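Local coordinates for putative nucleoprotein (Infectious salmon anemia virus, PDB 4EWC), which encapsidates the negative-strand viral RNA, shielding it from nucleases and forming the ribonucleoprotein that serves as template for transcription and replication, at residues Asp418-Lys421 with Ile422-Ala426; Ile391-Ile394 with Ser395-Met398. One frame throughout, in Å; residues are numbered along the deposited sequence.

Contact 1: Asp418-Lys421 with Ile422-Ala426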
ATOM      1  N   ASP A 418      -1.120  25.470   0.189  1.00 41.42           N
ATOM      2  CA  ASP A 418      -1.559  26.441   1.147  1.00 41.95           C
ATOM      3  C   ASP A 418      -2.322  25.767   2.261  1.00 44.03           C
ATOM      4  O   ASP A 418      -2.197  26.149   3.425  1.00 52.28           O
ATOM      5  CB  ASP A 418      -2.377  27.551   0.479  1.00 42.61           C
ATOM      6  CG  ASP A 418      -1.567  28.325  -0.549  1.00 47.17           C
ATOM      7  OD1 ASP A 418      -0.320  28.332  -0.453  1.00 49.43           O
ATOM      8  OD2 ASP A 418      -2.170  28.920  -1.466  1.00 49.58           O
ATOM      9  N   ALA A 419      -3.100  24.752   1.931  1.00 43.04           N
ATOM     10  CA  ALA A 419      -3.768  23.973   2.981  1.00 44.41           C
ATOM     11  C   ALA A 419      -2.754  23.357   3.939  1.00 46.23           C
ATOM     12  O   ALA A 419      -2.958  23.397   5.140  1.00 47.43           O
ATOM     13  CB  ALA A 419      -4.680  22.914   2.401  1.00 39.29           C
ATOM     14  N   CYS A 420      -1.658  22.804   3.425  1.00 45.41           N
ATOM     15  CA  CYS A 420      -0.662  22.235   4.330  1.00 48.50           C
ATOM     16  C   CYS A 420       0.059  23.317   5.179  1.00 51.95           C
ATOM     17  O   CYS A 420       0.382  23.084   6.351  1.00 51.33           O
ATOM     18  CB  CYS A 420       0.328  21.335   3.598  1.00 42.90           C
ATOM     19  SG  CYS A 420      -0.415  19.862   2.786  1.00 51.45           S
ATOM     20  N   LYS A 421       0.292  24.492   4.601  1.00 46.31           N
ATOM     21  CA  LYS A 421       0.903  25.598   5.329  1.00 48.75           C
ATOM     22  C   LYS A 421       0.070  26.000   6.516  1.00 51.30           C
ATOM     23  O   LYS A 421       0.607  26.298   7.582  1.00 54.31           O
ATOM     24  CB  LYS A 421       1.088  26.812   4.444  1.00 49.78           C
ATOM     25  CG  LYS A 421       2.306  26.750   3.548  1.00 56.11           C
ATOM     26  CD  LYS A 421       2.336  27.969   2.654  1.00 64.19           C
ATOM     27  CE  LYS A 421       3.337  27.830   1.520  1.00 67.68           C
ATOM     28  NZ  LYS A 421       3.238  29.018   0.622  1.00 66.82           N
ATOM     29  N   ILE A 422      -1.247  26.014   6.343  1.00 48.02           N
ATOM     30  CA  ILE A 422      -2.130  26.331   7.461  1.00 47.64           C
ATOM     31  C   ILE A 422      -2.111  25.199   8.486  1.00 52.76           C
ATOM     32  O   ILE A 422      -2.077  25.444   9.699  1.00 50.11           O
ATOM     33  CB  ILE A 422      -3.559  26.626   6.986  1.00 44.08           C
ATOM     34  CG1 ILE A 422      -3.588  27.970   6.270  1.00 44.31           C
ATOM     35  CG2 ILE A 422      -4.547  26.629   8.162  1.00 41.15           C
ATOM     36  CD1 ILE A 422      -4.887  28.258   5.601  1.00 43.45           C
ATOM     37  N   CYS A 423      -2.106  23.963   7.981  1.00 49.37           N
ATOM     38  CA  CYS A 423      -2.039  22.775   8.827  1.00 45.76           C
ATOM     39  C   CYS A 423      -0.838  22.797   9.750  1.00 51.35           C
ATOM     40  O   CYS A 423      -0.987  22.628  10.957  1.00 54.24           O
ATOM     41  CB  CYS A 423      -1.983  21.499   7.985  1.00 52.57           C
ATOM     42  SG  CYS A 423      -3.561  20.961   7.260  1.00 55.00           S
ATOM     43  N   ARG A 424       0.349  22.975   9.182  1.00 49.25           N
ATOM     44  CA  ARG A 424       1.560  23.008   9.991  1.00 51.06           C
ATOM     45  C   ARG A 424       1.525  24.147  11.020  1.00 55.07           C
ATOM     46  O   ARG A 424       1.978  23.981  12.159  1.00 51.57           O
ATOM     47  CB  ARG A 424       2.807  23.102   9.111  1.00 51.22           C
ATOM     48  CG  ARG A 424       2.953  21.962   8.128  1.00 52.45           C
ATOM     49  CD  ARG A 424       4.264  22.011   7.367  1.00 52.66           C
ATOM     50  NE  ARG A 424       4.217  21.117   6.224  1.00 62.75           N
ATOM     51  CZ  ARG A 424       3.832  21.488   5.006  1.00 68.17           C
ATOM     52  NH1 ARG A 424       3.479  22.747   4.767  1.00 60.56           N
ATOM     53  NH2 ARG A 424       3.808  20.599   4.014  1.00 69.82           N
ATOM     54  N   GLU A 425       0.949  25.285  10.628  1.00 56.54           N
ATOM     55  CA  GLU A 425       0.946  26.487  11.468  1.00 54.55           C
ATOM     56  C   GLU A 425       0.016  26.422  12.680  1.00 55.87           C
ATOM     57  O   GLU A 425       0.460  26.598  13.815  1.00 64.49           O
ATOM     58  CB  GLU A 425       0.629  27.734  10.638  1.00 56.03           C
ATOM     59  CG  GLU A 425       1.122  29.052  11.254  1.00 63.94           C
ATOM     60  CD  GLU A 425       0.296  29.550  12.455  1.00 65.01           C
ATOM     61  OE1 GLU A 425      -0.952  29.362  12.469  1.00 59.82           O
ATOM     62  OE2 GLU A 425       0.903  30.149  13.377  1.00 61.80           O
ATOM     63  N   ALA A 426      -1.275  26.201  12.448  1.00 57.35           N
ATOM     64  CA  ALA A 426      -2.231  26.182  13.549  1.00 54.38           C
ATOM     65  C   ALA A 426      -2.018  24.980  14.473  1.00 58.63           C
ATOM     66  O   ALA A 426      -1.314  24.016  14.147  1.00 53.37           O
ATOM     67  CB  ALA A 426      -3.659  26.218  13.044  1.00 50.64           C
TER
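Arg424 folds back over Cys420, one turn earlier in the short alpha-helix 417-425 of the C-terminal orthomyxovirus nucleoprotein region. Four successive i to i+4 backbone hydrogen bonds hold these two turns together. Arg424 N to Cys420 O is the shortest at 2.8 Å and nearly straight, with an N-H...O angle of 172°. Ile422 N to Asp418 O and Cys423 N to Ala419 O are regular, whereas Glu425 N to Lys421 O stretches to 3.2 Å and bends to 144°, just before Ala426 leaves helical geometry.

Lys421 is exposed; its chain, extended beyond CG, runs back towards the buried Asp418, but Lys421 NZ to Asp418 OD1 is a long ion pair at 3.8 Å. The firmer partner of that carboxylate is the backbone N of Asp411, bonded to OD2.

Apolar packing occupies the buried side: Ala419 and Ile422 lean on Pro392, Ile422 also reaches Leu397 and Tyr400 of helix 394-402, and Cys420 and Cys423 meet Met449 of helix 438-449.

The arginine's reach follows from its torsions. CG sits beside the backbone N (chi1 -59°), and from CG to NE the chain runs extended back towards the start of the helix, which brings the guanidinium level with Cys420. Arg424 NH2 makes a weak hydrogen bond to Val497 O. One face of the guanidinium lies over Cys420 CB, which is 3.6 Å from Arg424 NH2.

Contact 2: Ile391-Ile394 with Ser395-Met398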
ATOM      1  N   ILE A 391      -8.646  22.421   1.225  1.00 40.17           N
ATOM      2  CA  ILE A 391      -8.551  23.299   2.376  1.00 38.91           C
ATOM      3  C   ILE A 391      -8.178  22.523   3.612  1.00 38.53           C
ATOM      4  O   ILE A 391      -8.515  21.343   3.733  1.00 45.83           O
ATOM      5  CB  ILE A 391      -9.855  24.102   2.650  1.00 38.38           C
ATOM      6  CG1 ILE A 391     -11.045  23.156   2.868  1.00 34.87           C
ATOM      7  CG2 ILE A 391     -10.072  25.163   1.579  1.00 33.73           C
ATOM      8  CD1 ILE A 391     -12.332  23.872   3.291  1.00 34.94           C
ATOM      9  N   PRO A 392      -7.485  23.191   4.553  1.00 44.10           N
ATOM     10  CA  PRO A 392      -7.164  22.603   5.867  1.00 44.39           C
ATOM     11  C   PRO A 392      -8.442  22.378   6.654  1.00 38.82           C
ATOM     12  O   PRO A 392      -9.495  22.865   6.240  1.00 43.36           O
ATOM     13  CB  PRO A 392      -6.344  23.714   6.536  1.00 45.54           C
ATOM     14  CG  PRO A 392      -6.857  24.990   5.902  1.00 39.39           C
ATOM     15  CD  PRO A 392      -7.074  24.613   4.477  1.00 42.33           C
ATOM     16  N   PRO A 393      -8.371  21.645   7.753  1.00 36.57           N
ATOM     17  CA  PRO A 393      -9.519  21.532   8.661  1.00 39.02           C
ATOM     18  C   PRO A 393     -10.116  22.891   9.033  1.00 42.21           C
ATOM     19  O   PRO A 393      -9.391  23.881   9.225  1.00 43.70           O
ATOM     20  CB  PRO A 393      -8.914  20.892   9.913  1.00 39.72           C
ATOM     21  CG  PRO A 393      -7.826  20.029   9.357  1.00 46.98           C
ATOM     22  CD  PRO A 393      -7.293  20.716   8.102  1.00 43.22           C
ATOM     23  N   ILE A 394     -11.439  22.907   9.145  1.00 39.84           N
ATOM     24  CA  ILE A 394     -12.215  24.100   9.433  1.00 40.13           C
ATOM     25  C   ILE A 394     -11.675  24.873  10.628  1.00 42.99           C
ATOM     26  O   ILE A 394     -11.334  26.048  10.511  1.00 37.93           O
ATOM     27  CB  ILE A 394     -13.711  23.736   9.638  1.00 40.27           C
ATOM     28  CG1 ILE A 394     -14.283  23.185   8.338  1.00 37.33           C
ATOM     29  CG2 ILE A 394     -14.511  24.946  10.090  1.00 38.55           C
ATOM     30  CD1 ILE A 394     -14.125  24.147   7.160  1.00 36.58           C
ATOM     31  N   SER A 395     -11.586  24.193  11.766  1.00 43.26           N
ATOM     32  CA  SER A 395     -11.045  24.792  12.994  1.00 42.91           C
ATOM     33  C   SER A 395      -9.676  25.399  12.779  1.00 47.59           C
ATOM     34  O   SER A 395      -9.434  26.548  13.166  1.00 49.13           O
ATOM     35  CB  SER A 395     -10.997  23.777  14.132  1.00 41.72           C
ATOM     36  OG  SER A 395     -12.287  23.587  14.672  1.00 46.32           O
ATOM     37  N   SER A 396      -8.790  24.628  12.155  1.00 45.15           N
ATOM     38  CA  SER A 396      -7.453  25.109  11.819  1.00 46.50           C
ATOM     39  C   SER A 396      -7.559  26.422  11.066  1.00 46.51           C
ATOM     40  O   SER A 396      -6.869  27.388  11.366  1.00 44.94           O
ATOM     41  CB  SER A 396      -6.706  24.075  10.981  1.00 45.28           C
ATOM     42  OG  SER A 396      -6.393  22.924  11.758  1.00 55.21           O
ATOM     43  N   LEU A 397      -8.459  26.445  10.092  1.00 46.68           N
ATOM     44  CA  LEU A 397      -8.662  27.607   9.237  1.00 44.12           C
ATOM     45  C   LEU A 397      -9.148  28.824  10.054  1.00 50.14           C
ATOM     46  O   LEU A 397      -8.622  29.922   9.905  1.00 49.52           O
ATOM     47  CB  LEU A 397      -9.641  27.242   8.124  1.00 42.28           C
ATOM     48  CG  LEU A 397      -9.772  28.030   6.817  1.00 47.25           C
ATOM     49  CD1 LEU A 397      -8.444  28.552   6.326  1.00 44.76           C
ATOM     50  CD2 LEU A 397     -10.408  27.150   5.742  1.00 37.51           C
HETATM   51  N   MSE A 398     -10.103  28.603  10.948  1.00 50.39           N
HETATM   52  CA  MSE A 398     -10.596  29.661  11.807  1.00 44.07           C
HETATM   53  C   MSE A 398      -9.506  30.176  12.709  1.00 45.36           C
HETATM   54  O   MSE A 398      -9.368  31.405  12.859  1.00 44.91           O
HETATM   55  CB  MSE A 398     -11.764  29.125  12.621  1.00 20.00           C
HETATM   56  CG  MSE A 398     -13.044  29.155  11.795  1.00 20.00           C
HETATM   57 SE   MSE A 398     -14.449  28.099  12.676  1.00 20.00          SE
HETATM   58  CE  MSE A 398     -15.493  29.579  13.432  1.00 20.00           C
TER
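Leu397 swings its CG anti to the backbone N, chi1 -161°, and so sends its two methyls back along the chain towards Pro392 and Ile391. The other torsion that matters is at Ile394, where the CG2 branch stands opposite the backbone N and meets selenomethionine Met398 one turn on. Leu397 CD1 comes to 3.9 Å from Pro392 CG; both methyls come at this ring carbon from the same side, CD1 the nearer. The two side chains cross obliquely. Ile391 CB is a looser neighbour, 4.4 Å from Leu397 CD2. On the Ile394 side, CG2 lies 4.1 Å from Met398 SE, the selenium passing across the CG2 methyl at an angle.

This is the start of helix 394-402, led in by two consecutive prolines, with Pro393 at the N-cap position. Pro393 lends its carbonyl to the first bond: Leu397 N donates to Pro393 O at 2.9 Å, and Met398 N donates to Ile394 O at the same distance, with N-H...O angles of 154° and 159°. Beside the first bond, Ser396 packs its CB and OG against the Pro393 ring, Ser396 OG approaching Pro393 CB to 3.7 Å.

The turn is buried on several sides. Phe155 of helix 142-162 touches Ile394, Leu397 and Met398, while Gln178 and Met181 of helix 174-188 lie against Ile394. Leu428 meets Pro393, Ser395 and Ser396. Ser395 OG is hydrogen-bonded to Met171 O.

Overall arrangement
Contact 2 precedes contact 1 in the chain: contact 2 is the entry turn of helix 394-402, contact 1 the body and end of helix 417-425, the next helix in sequence. Their centres are 9 Å apart and their apolar sides pack directly together. Ala419 CB lies 3.5 Å from Pro392 N, while Ile422 reaches both partners of the proline-leucine pair: its CG2 is 3.6 Å from Pro392 CG and its CD1 3.6 Å from Leu397 CD1. The Pro392 ring thus bridges the two helices. Both contacts belong to the C-terminal nucleoprotein family region, on the same side of the chain's centre, and neither touches the other subunit.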